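Local coordinates for SusD superfamily protein (Bacteroides vulgatus, PDB 3MYV), which probably binds polysaccharide at the outer membrane, like other SusD-type proteins, at residues P260-G273 / D319-V331. Sequence-based numbering, arbitrary orientation.
Sequences PGRDSWGYLLNWYG and DLKTAPLECNNVV. With NA (sodium ion), chain C; EDO (1,2-ethanediol), chain E.
Lys-321 lies over one face of the Tyr-272 ring: its CA stands 3.8 Å from the centroid, a CH-pi contact, and its extended chain passes CD within 3.3 Å of Tyr-272 OH. Trp-271 CD1 covers the opposite face, while water 4 joins the phenol oxygen to Lys-321 NZ. Replacing Tyr-272 by alanine is likely to leave the lysine chain without its platform and water 4 without its phenol anchor.

Ala-323 CB fits among Tyr-267, Asn-270 and Gly-273, 3.5 Å from Tyr-267 CD2. With CG anti to the backbone N (chi1 -161°), Tyr-267 turns its ring edge to Pro-324 O; Gly-273 CA and Arg-262 CG cover opposite faces, both offset toward the rim. Leu-325 CD2 packs on Gly-261, Arg-262 and Tyr-267 CD2 (3.7 Å). Asn-270 OD1 accepts from Tyr-272 N at 2.9 Å in an Asx turn; Asn-270 ND2 donates to water 3, beside the Leu-320 and Thr-322 carbonyls.

No direct hydrogen bond joins 260-273 to 319-331. Water 1 bridges Ser-264 OG, Pro-324 O and Cys-327 N; water 2 bridges Gly-266 N, Cys-327 O and Asn-329 OD1, whose side chain also meets Tyr-33. The sodium ion ties both loops through Pro-260 O and Leu-325 O, each at 2.5 Å, with Asn-254, Ser-255 and Asp-258. Helix 36-43 touches Trp-265 and Asn-329, strand 248-252 pairs with 329-333, and Tyr-272 touches Asn-302 of strand 299-304 and Trp-311 of strand 307-312.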
ATOM      1  N   PRO A 260      16.886  -4.855  -0.278  1.00 18.95           N
ATOM      2  CA  PRO A 260      17.396  -3.973   0.764  1.00 17.61           C
ATOM      3  C   PRO A 260      17.705  -4.732   2.064  1.00 16.44           C
ATOM      4  O   PRO A 260      17.037  -5.724   2.387  1.00 17.00           O
ATOM      5  CB  PRO A 260      16.249  -2.963   0.955  1.00 18.23           C
ATOM      6  CG  PRO A 260      15.026  -3.698   0.583  1.00 19.96           C
ATOM      7  CD  PRO A 260      15.420  -4.809  -0.362  1.00 21.19           C
ATOM      8  N   GLY A 261      18.758  -4.298   2.759  1.00 15.39           N
ATOM      9  CA  GLY A 261      19.126  -4.810   4.075  1.00 14.47           C
ATOM     10  C   GLY A 261      18.869  -3.748   5.125  1.00 14.37           C
ATOM     11  O   GLY A 261      17.767  -3.667   5.664  1.00 14.01           O
ATOM     12  N   ARG A 262      19.868  -2.918   5.415  1.00 13.18           N
ATOM     13  CA  ARG A 262      19.691  -1.936   6.467  1.00 13.80           C
ATOM     14  C   ARG A 262      18.740  -0.810   6.046  1.00 12.76           C
ATOM     15  O   ARG A 262      18.269  -0.072   6.913  1.00 15.08           O
ATOM     16  CB  ARG A 262      21.025  -1.373   6.956  1.00 13.44           C
ATOM     17  CG  ARG A 262      21.841  -2.347   7.744  1.00 11.91           C
ATOM     18  CD  ARG A 262      23.088  -1.655   8.230  1.00 13.77           C
ATOM     19  NE  ARG A 262      23.788  -2.370   9.270  1.00 16.46           N
ATOM     20  CZ  ARG A 262      25.065  -2.191   9.610  1.00 17.96           C
ATOM     21  NH1 ARG A 262      25.835  -1.304   8.981  1.00 13.86           N
ATOM     22  NH2 ARG A 262      25.574  -2.894  10.610  1.00 17.36           N
ATOM     23  N   ASP A 263      18.438  -0.652   4.744  1.00 13.80           N
ATOM     24  CA  ASP A 263      17.374   0.283   4.368  1.00 13.45           C
ATOM     25  C   ASP A 263      16.041  -0.359   3.981  1.00 14.68           C
ATOM     26  O   ASP A 263      15.195   0.305   3.367  1.00 14.31           O
ATOM     27  CB  ASP A 263      17.820   1.387   3.381  1.00 19.11           C
ATOM     28  CG  ASP A 263      18.032   0.904   1.944  1.00 19.49           C
ATOM     29  OD1 ASP A 263      18.097  -0.299   1.649  1.00 13.12           O
ATOM     30  OD2 ASP A 263      18.170   1.799   1.085  1.00 15.95           O
ATOM     31  N   SER A 264      15.875  -1.637   4.333  1.00 14.61           N
ATOM     32  CA  SER A 264      14.560  -2.309   4.305  1.00 14.64           C
ATOM     33  C   SER A 264      13.697  -1.712   5.396  1.00 15.81           C
ATOM     34  O   SER A 264      14.220  -1.314   6.445  1.00 15.46           O
ATOM     35  CB  SER A 264      14.685  -3.841   4.532  1.00 15.40           C
ATOM     36  OG  SER A 264      15.088  -4.165   5.860  1.00 14.57           O
ATOM     37  N   TRP A 265      12.386  -1.651   5.147  1.00 13.46           N
ATOM     38  CA  TRP A 265      11.401  -1.201   6.144  1.00 14.80           C
ATOM     39  C   TRP A 265      11.569  -1.900   7.502  1.00 16.03           C
ATOM     40  O   TRP A 265      11.468  -1.260   8.550  1.00 13.42           O
ATOM     41  CB  TRP A 265      10.001  -1.475   5.591  1.00 14.04           C
ATOM     42  CG  TRP A 265       8.807  -0.845   6.309  1.00 12.65           C
ATOM     43  CD1 TRP A 265       7.648  -1.483   6.622  1.00 13.14           C
ATOM     44  CD2 TRP A 265       8.632   0.523   6.713  1.00 12.61           C
ATOM     45  NE1 TRP A 265       6.759  -0.612   7.197  1.00 11.93           N
ATOM     46  CE2 TRP A 265       7.324   0.633   7.244  1.00 12.08           C
ATOM     47  CE3 TRP A 265       9.427   1.673   6.647  1.00 12.07           C
ATOM     48  CZ2 TRP A 265       6.824   1.818   7.746  1.00 12.84           C
ATOM     49  CZ3 TRP A 265       8.915   2.866   7.140  1.00 16.70           C
ATOM     50  CH2 TRP A 265       7.632   2.929   7.679  1.00 15.42           C
ATOM     51  N   GLY A 266      11.847  -3.204   7.473  1.00 11.82           N
ATOM     52  CA  GLY A 266      12.091  -3.970   8.685  1.00 15.35           C
ATOM     53  C   GLY A 266      13.237  -3.469   9.544  1.00 13.50           C
ATOM     54  O   GLY A 266      13.150  -3.469  10.763  1.00 14.18           O
ATOM     55  N   TYR A 267      14.304  -3.010   8.916  1.00 15.39           N
ATOM     56  CA  TYR A 267      15.443  -2.484   9.651  1.00 13.47           C
ATOM     57  C   TYR A 267      15.267  -1.029  10.033  1.00 14.89           C
ATOM     58  O   TYR A 267      15.669  -0.615  11.123  1.00 12.97           O
ATOM     59  CB  TYR A 267      16.725  -2.699   8.850  1.00 17.66           C
ATOM     60  CG  TYR A 267      18.005  -2.619   9.629  1.00 12.61           C
ATOM     61  CD1 TYR A 267      18.648  -1.402   9.838  1.00 12.91           C
ATOM     62  CD2 TYR A 267      18.636  -3.771  10.102  1.00 10.20           C
ATOM     63  CE1 TYR A 267      19.875  -1.330  10.515  1.00 11.15           C
ATOM     64  CE2 TYR A 267      19.827  -3.702  10.781  1.00  9.49           C
ATOM     65  CZ  TYR A 267      20.465  -2.476  10.989  1.00 14.11           C
ATOM     66  OH  TYR A 267      21.701  -2.428  11.654  1.00 15.34           O
ATOM     67  N   LEU A 268      14.587  -0.264   9.184  1.00 12.87           N
ATOM     68  CA  LEU A 268      14.325   1.151   9.500  1.00 12.94           C
ATOM     69  C   LEU A 268      13.413   1.335  10.704  1.00 12.34           C
ATOM     70  O   LEU A 268      13.630   2.237  11.505  1.00 13.80           O
ATOM     71  CB  LEU A 268      13.711   1.849   8.294  1.00 12.41           C
ATOM     72  CG  LEU A 268      14.557   1.908   7.027  1.00 13.94           C
ATOM     73  CD1 LEU A 268      13.674   2.539   5.924  1.00 22.24           C
ATOM     74  CD2 LEU A 268      15.819   2.703   7.251  1.00 15.86           C
ATOM     75  N   LEU A 269      12.371   0.511  10.828  1.00 13.47           N
ATOM     76  CA  LEU A 269      11.405   0.657  11.930  1.00 12.79           C
ATOM     77  C   LEU A 269      11.944   0.094  13.255  1.00 14.91           C
ATOM     78  O   LEU A 269      11.401   0.354  14.318  1.00 15.01           O
ATOM     79  CB  LEU A 269      10.082  -0.040  11.614  1.00 12.61           C
ATOM     80  CG  LEU A 269       9.101   0.646  10.651  1.00 16.23           C
ATOM     81  CD1 LEU A 269       7.759  -0.031  10.754  1.00 14.66           C
ATOM     82  CD2 LEU A 269       8.954   2.136  10.943  1.00 14.36           C
ATOM     83  N   ASN A 270      12.951  -0.744  13.173  1.00 12.59           N
ATOM     84  CA  ASN A 270      13.419  -1.465  14.361  1.00 15.05           C
ATOM     85  C   ASN A 270      14.281  -0.575  15.260  1.00 15.40           C
ATOM     86  O   ASN A 270      15.216   0.086  14.803  1.00 14.75           O
ATOM     87  CB  ASN A 270      14.195  -2.706  13.928  1.00 12.53           C
ATOM     88  CG  ASN A 270      14.364  -3.689  15.020  1.00 11.74           C
ATOM     89  OD1 ASN A 270      15.192  -3.506  15.926  1.00 15.15           O
ATOM     90  ND2 ASN A 270      13.621  -4.811  14.932  1.00 11.36           N
ATOM     91  N   TRP A 271      13.981  -0.609  16.551  1.00 15.87           N
ATOM     92  CA  TRP A 271      14.677   0.201  17.547  1.00 16.49           C
ATOM     93  C   TRP A 271      16.180  -0.087  17.519  1.00 16.23           C
ATOM     94  O   TRP A 271      17.000   0.823  17.678  1.00 16.55           O
ATOM     95  CB  TRP A 271      14.116  -0.102  18.945  1.00 16.15           C
ATOM     96  CG  TRP A 271      14.800   0.620  20.059  1.00 16.16           C
ATOM     97  CD1 TRP A 271      15.889   0.204  20.759  1.00 18.77           C
ATOM     98  CD2 TRP A 271      14.455   1.907  20.574  1.00 16.68           C
ATOM     99  NE1 TRP A 271      16.249   1.149  21.672  1.00 18.68           N
ATOM    100  CE2 TRP A 271      15.378   2.205  21.592  1.00 17.22           C
ATOM    101  CE3 TRP A 271      13.445   2.844  20.270  1.00 19.05           C
ATOM    102  CZ2 TRP A 271      15.335   3.395  22.316  1.00 21.14           C
ATOM    103  CZ3 TRP A 271      13.395   4.025  20.995  1.00 20.06           C
ATOM    104  CH2 TRP A 271      14.333   4.291  22.004  1.00 24.81           C
ATOM    105  N   TYR A 272      16.501  -1.361  17.304  1.00 13.55           N
ATOM    106  CA  TYR A 272      17.886  -1.850  17.291  1.00 14.12           C
ATOM    107  C   TYR A 272      18.571  -1.735  15.926  1.00 12.18           C
ATOM    108  O   TYR A 272      19.759  -2.062  15.803  1.00 13.50           O
ATOM    109  CB  TYR A 272      17.907  -3.290  17.770  1.00 11.22           C
ATOM    110  CG  TYR A 272      17.321  -3.374  19.156  1.00 12.21           C
ATOM    111  CD1 TYR A 272      18.068  -2.988  20.262  1.00 13.18           C
ATOM    112  CD2 TYR A 272      15.995  -3.754  19.340  1.00 11.61           C
ATOM    113  CE1 TYR A 272      17.516  -2.988  21.544  1.00 18.20           C
ATOM    114  CE2 TYR A 272      15.426  -3.787  20.610  1.00 17.43           C
ATOM    115  CZ  TYR A 272      16.190  -3.411  21.706  1.00 18.38           C
ATOM    116  OH  TYR A 272      15.614  -3.424  22.944  1.00 20.01           O
ATOM    117  N   GLY A 273      17.809  -1.297  14.922  1.00 12.42           N
ATOM    118  CA  GLY A 273      18.296  -1.090  13.550  1.00 14.43           C
ATOM    119  C   GLY A 273      18.586   0.392  13.358  1.00 14.85           C
ATOM    120  O   GLY A 273      19.410   0.954  14.066  1.00 16.78           O
ATOM    121  N   ASP A 319      15.428 -12.687  16.713  1.00 22.99           N
ATOM    122  CA  ASP A 319      15.960 -12.145  17.968  1.00 23.76           C
ATOM    123  C   ASP A 319      15.421 -10.734  18.238  1.00 24.01           C
ATOM    124  O   ASP A 319      15.599  -9.827  17.391  1.00 19.87           O
ATOM    125  CB  ASP A 319      17.502 -12.116  17.892  1.00 25.57           C
ATOM    126  CG  ASP A 319      18.167 -11.629  19.206  1.00 33.36           C
ATOM    127  OD1 ASP A 319      17.624 -11.913  20.293  1.00 44.33           O
ATOM    128  OD2 ASP A 319      19.253 -10.981  19.164  1.00 36.72           O
ATOM    129  N   LEU A 320      14.756 -10.532  19.391  1.00 22.45           N
ATOM    130  CA  LEU A 320      14.168  -9.204  19.722  1.00 22.43           C
ATOM    131  C   LEU A 320      15.159  -8.066  19.508  1.00 20.97           C
ATOM    132  O   LEU A 320      14.803  -7.022  18.923  1.00 22.32           O
ATOM    133  CB  LEU A 320      13.634  -9.134  21.179  1.00 25.45           C
ATOM    134  CG  LEU A 320      13.166  -7.741  21.722  1.00 23.73           C
ATOM    135  CD1 LEU A 320      11.945  -7.156  20.982  1.00 27.03           C
ATOM    136  CD2 LEU A 320      12.882  -7.767  23.250  1.00 27.92           C
ATOM    137  N   LYS A 321      16.398  -8.253  19.972  1.00 19.71           N
ATOM    138  CA  LYS A 321      17.361  -7.139  19.990  1.00 19.50           C
ATOM    139  C   LYS A 321      18.395  -7.112  18.851  1.00 19.02           C
ATOM    140  O   LYS A 321      19.420  -6.411  18.939  1.00 17.10           O
ATOM    141  CB  LYS A 321      17.992  -7.001  21.372  1.00 21.65           C
ATOM    142  CG  LYS A 321      16.901  -6.934  22.491  1.00 22.45           C
ATOM    143  CD  LYS A 321      17.345  -6.158  23.723  1.00 27.33           C
ATOM    144  CE  LYS A 321      16.272  -6.189  24.848  1.00 28.12           C
ATOM    145  NZ  LYS A 321      16.730  -5.403  26.040  1.00 24.37           N
ATOM    146  N   THR A 322      18.087  -7.832  17.769  1.00 17.26           N
ATOM    147  CA  THR A 322      18.798  -7.713  16.506  1.00 15.56           C
ATOM    148  C   THR A 322      17.790  -7.329  15.424  1.00 15.47           C
ATOM    149  O   THR A 322      16.798  -8.021  15.243  1.00 16.27           O
ATOM    150  CB  THR A 322      19.493  -9.050  16.142  1.00 17.50           C
ATOM    151  OG1 THR A 322      20.377  -9.398  17.201  1.00 18.07           O
ATOM    152  CG2 THR A 322      20.279  -8.939  14.836  1.00 15.64           C
ATOM    153  N   ALA A 323      18.019  -6.212  14.739  1.00 15.07           N
ATOM    154  CA  ALA A 323      17.125  -5.761  13.675  1.00 15.03           C
ATOM    155  C   ALA A 323      17.313  -6.664  12.473  1.00 16.16           C
ATOM    156  O   ALA A 323      18.440  -6.949  12.103  1.00 12.97           O
ATOM    157  CB  ALA A 323      17.380  -4.309  13.298  1.00 16.35           C
ATOM    158  N   PRO A 324      16.213  -7.113  11.864  1.00 16.40           N
ATOM    159  CA  PRO A 324      16.281  -8.041  10.733  1.00 17.51           C
ATOM    160  C   PRO A 324      16.618  -7.381   9.376  1.00 14.57           C
ATOM    161  O   PRO A 324      16.156  -6.284   9.066  1.00 14.81           O
ATOM    162  CB  PRO A 324      14.860  -8.619  10.704  1.00 17.18           C
ATOM    163  CG  PRO A 324      14.017  -7.474  11.118  1.00 19.94           C
ATOM    164  CD  PRO A 324      14.818  -6.728  12.161  1.00 18.90           C
ATOM    165  N   LEU A 325      17.390  -8.077   8.559  1.00 15.62           N
ATOM    166  CA  LEU A 325      17.723  -7.613   7.198  1.00 16.28           C
ATOM    167  C   LEU A 325      16.793  -8.204   6.124  1.00 15.40           C
ATOM    168  O   LEU A 325      16.804  -7.757   4.964  1.00 17.78           O
ATOM    169  CB  LEU A 325      19.184  -7.981   6.873  1.00 19.56           C
ATOM    170  CG  LEU A 325      20.264  -7.368   7.777  1.00 15.98           C
ATOM    171  CD1 LEU A 325      21.635  -7.997   7.567  1.00 17.40           C
ATOM    172  CD2 LEU A 325      20.360  -5.872   7.581  1.00 16.22           C
ATOM    173  N   GLU A 326      16.008  -9.215   6.492  1.00 14.35           N
ATOM    174  CA  GLU A 326      15.376 -10.094   5.510  1.00 14.74           C
ATOM    175  C   GLU A 326      13.850 -10.089   5.557  1.00 15.25           C
ATOM    176  O   GLU A 326      13.219 -10.961   4.961  1.00 17.85           O
ATOM    177  CB  GLU A 326      15.876 -11.526   5.717  1.00 16.55           C
ATOM    178  CG  GLU A 326      15.236 -12.304   6.871  1.00 18.10           C
ATOM    179  CD  GLU A 326      15.945 -12.162   8.229  1.00 26.27           C
ATOM    180  OE1 GLU A 326      16.473 -11.072   8.550  1.00 23.41           O
ATOM    181  OE2 GLU A 326      15.946 -13.163   8.999  1.00 29.01           O
ATOM    182  N   CYS A 327      13.243  -9.130   6.256  1.00 16.30           N
ATOM    183  CA  CYS A 327      11.771  -9.111   6.343  1.00 14.38           C
ATOM    184  C   CYS A 327      11.125  -8.791   5.008  1.00 14.14           C
ATOM    185  O   CYS A 327      11.550  -7.866   4.329  1.00 14.62           O
ATOM    186  CB  CYS A 327      11.280  -8.085   7.352  1.00 15.30           C
ATOM    187  SG  CYS A 327      11.697  -8.515   9.065  1.00 21.89           S
ATOM    188  N   ASN A 328      10.083  -9.550   4.677  1.00 14.12           N
ATOM    189  CA  ASN A 328       9.209  -9.313   3.545  1.00 14.75           C
ATOM    190  C   ASN A 328       8.175  -8.229   3.904  1.00 16.68           C
ATOM    191  O   ASN A 328       7.721  -8.148   5.046  1.00 19.07           O
ATOM    192  CB  ASN A 328       8.479 -10.614   3.175  1.00 15.00           C
ATOM    193  CG  ASN A 328       9.388 -11.675   2.583  1.00 18.10           C
ATOM    194  OD1 ASN A 328      10.624 -11.538   2.585  1.00 18.07           O
ATOM    195  ND2 ASN A 328       8.772 -12.754   2.045  1.00 17.55           N
ATOM    196  N   ASN A 329       7.802  -7.396   2.949  1.00 14.07           N
ATOM    197  CA  ASN A 329       6.795  -6.373   3.186  1.00 15.90           C
ATOM    198  C   ASN A 329       5.504  -6.811   2.526  1.00 14.43           C
ATOM    199  O   ASN A 329       5.448  -7.059   1.308  1.00 12.07           O
ATOM    200  CB  ASN A 329       7.237  -5.029   2.622  1.00 12.42           C
ATOM    201  CG  ASN A 329       8.520  -4.516   3.250  1.00 17.89           C
ATOM    202  OD1 ASN A 329       8.822  -4.790   4.425  1.00 16.99           O
ATOM    203  ND2 ASN A 329       9.285  -3.762   2.468  1.00 15.42           N
ATOM    204  N   VAL A 330       4.484  -6.987   3.341  1.00 15.35           N
ATOM    205  CA  VAL A 330       3.141  -7.321   2.871  0.50 15.61           C
ATOM    206  C   VAL A 330       2.569  -6.171   2.072  1.00 14.00           C
ATOM    207  O   VAL A 330       2.627  -5.029   2.522  1.00 15.71           O
ATOM    208  CB  VAL A 330       2.175  -7.545   4.037  0.50 18.03           C
ATOM    209  CG1 VAL A 330       0.723  -7.653   3.516  0.50 20.12           C
ATOM    210  CG2 VAL A 330       2.558  -8.763   4.793  0.50 13.71           C
ATOM    211  N   VAL A 331       1.982  -6.471   0.909  1.00 15.23           N
ATOM    212  CA  VAL A 331       1.337  -5.482   0.058  1.00 11.23           C
ATOM    213  C   VAL A 331      -0.191  -5.685   0.004  1.00 12.71           C
ATOM    214  O   VAL A 331      -0.944  -4.722   0.054  1.00 11.82           O
ATOM    215  CB  VAL A 331       1.954  -5.542  -1.355  1.00 10.01           C
ATOM    216  CG1 VAL A 331       1.283  -4.536  -2.336  1.00 11.50           C
ATOM    217  CG2 VAL A 331       3.481  -5.260  -1.320  1.00 12.44           C
TER
HETATM  218 NA    NA C 502      17.562  -8.148   2.634  1.00 19.09          NA
HETATM  219  C1  EDO E 505       4.621  -3.772   5.472  1.00 19.21           C
HETATM  220  O1  EDO E 505       3.297  -3.860   4.904  1.00 21.38           O
HETATM  221  C2  EDO E 505       4.764  -4.751   6.624  1.00 15.50           C
HETATM  222  O2  EDO E 505       4.875  -6.091   6.124  1.00 19.53           O
HETATM  223  O   HOH W   1      14.154  -6.368   7.249  1.00 14.90           O
HETATM  224  O   HOH W   2      11.423  -4.947   5.169  1.00 16.22           O
HETATM  225  O   HOH W   3      14.377  -7.152  16.529  1.00 21.76           O
HETATM  226  O   HOH W   4      17.193  -2.833  24.999  1.00 21.32           O
HETATM  227  O   HOH W   5      19.919  -8.001   3.293  1.00 16.45           O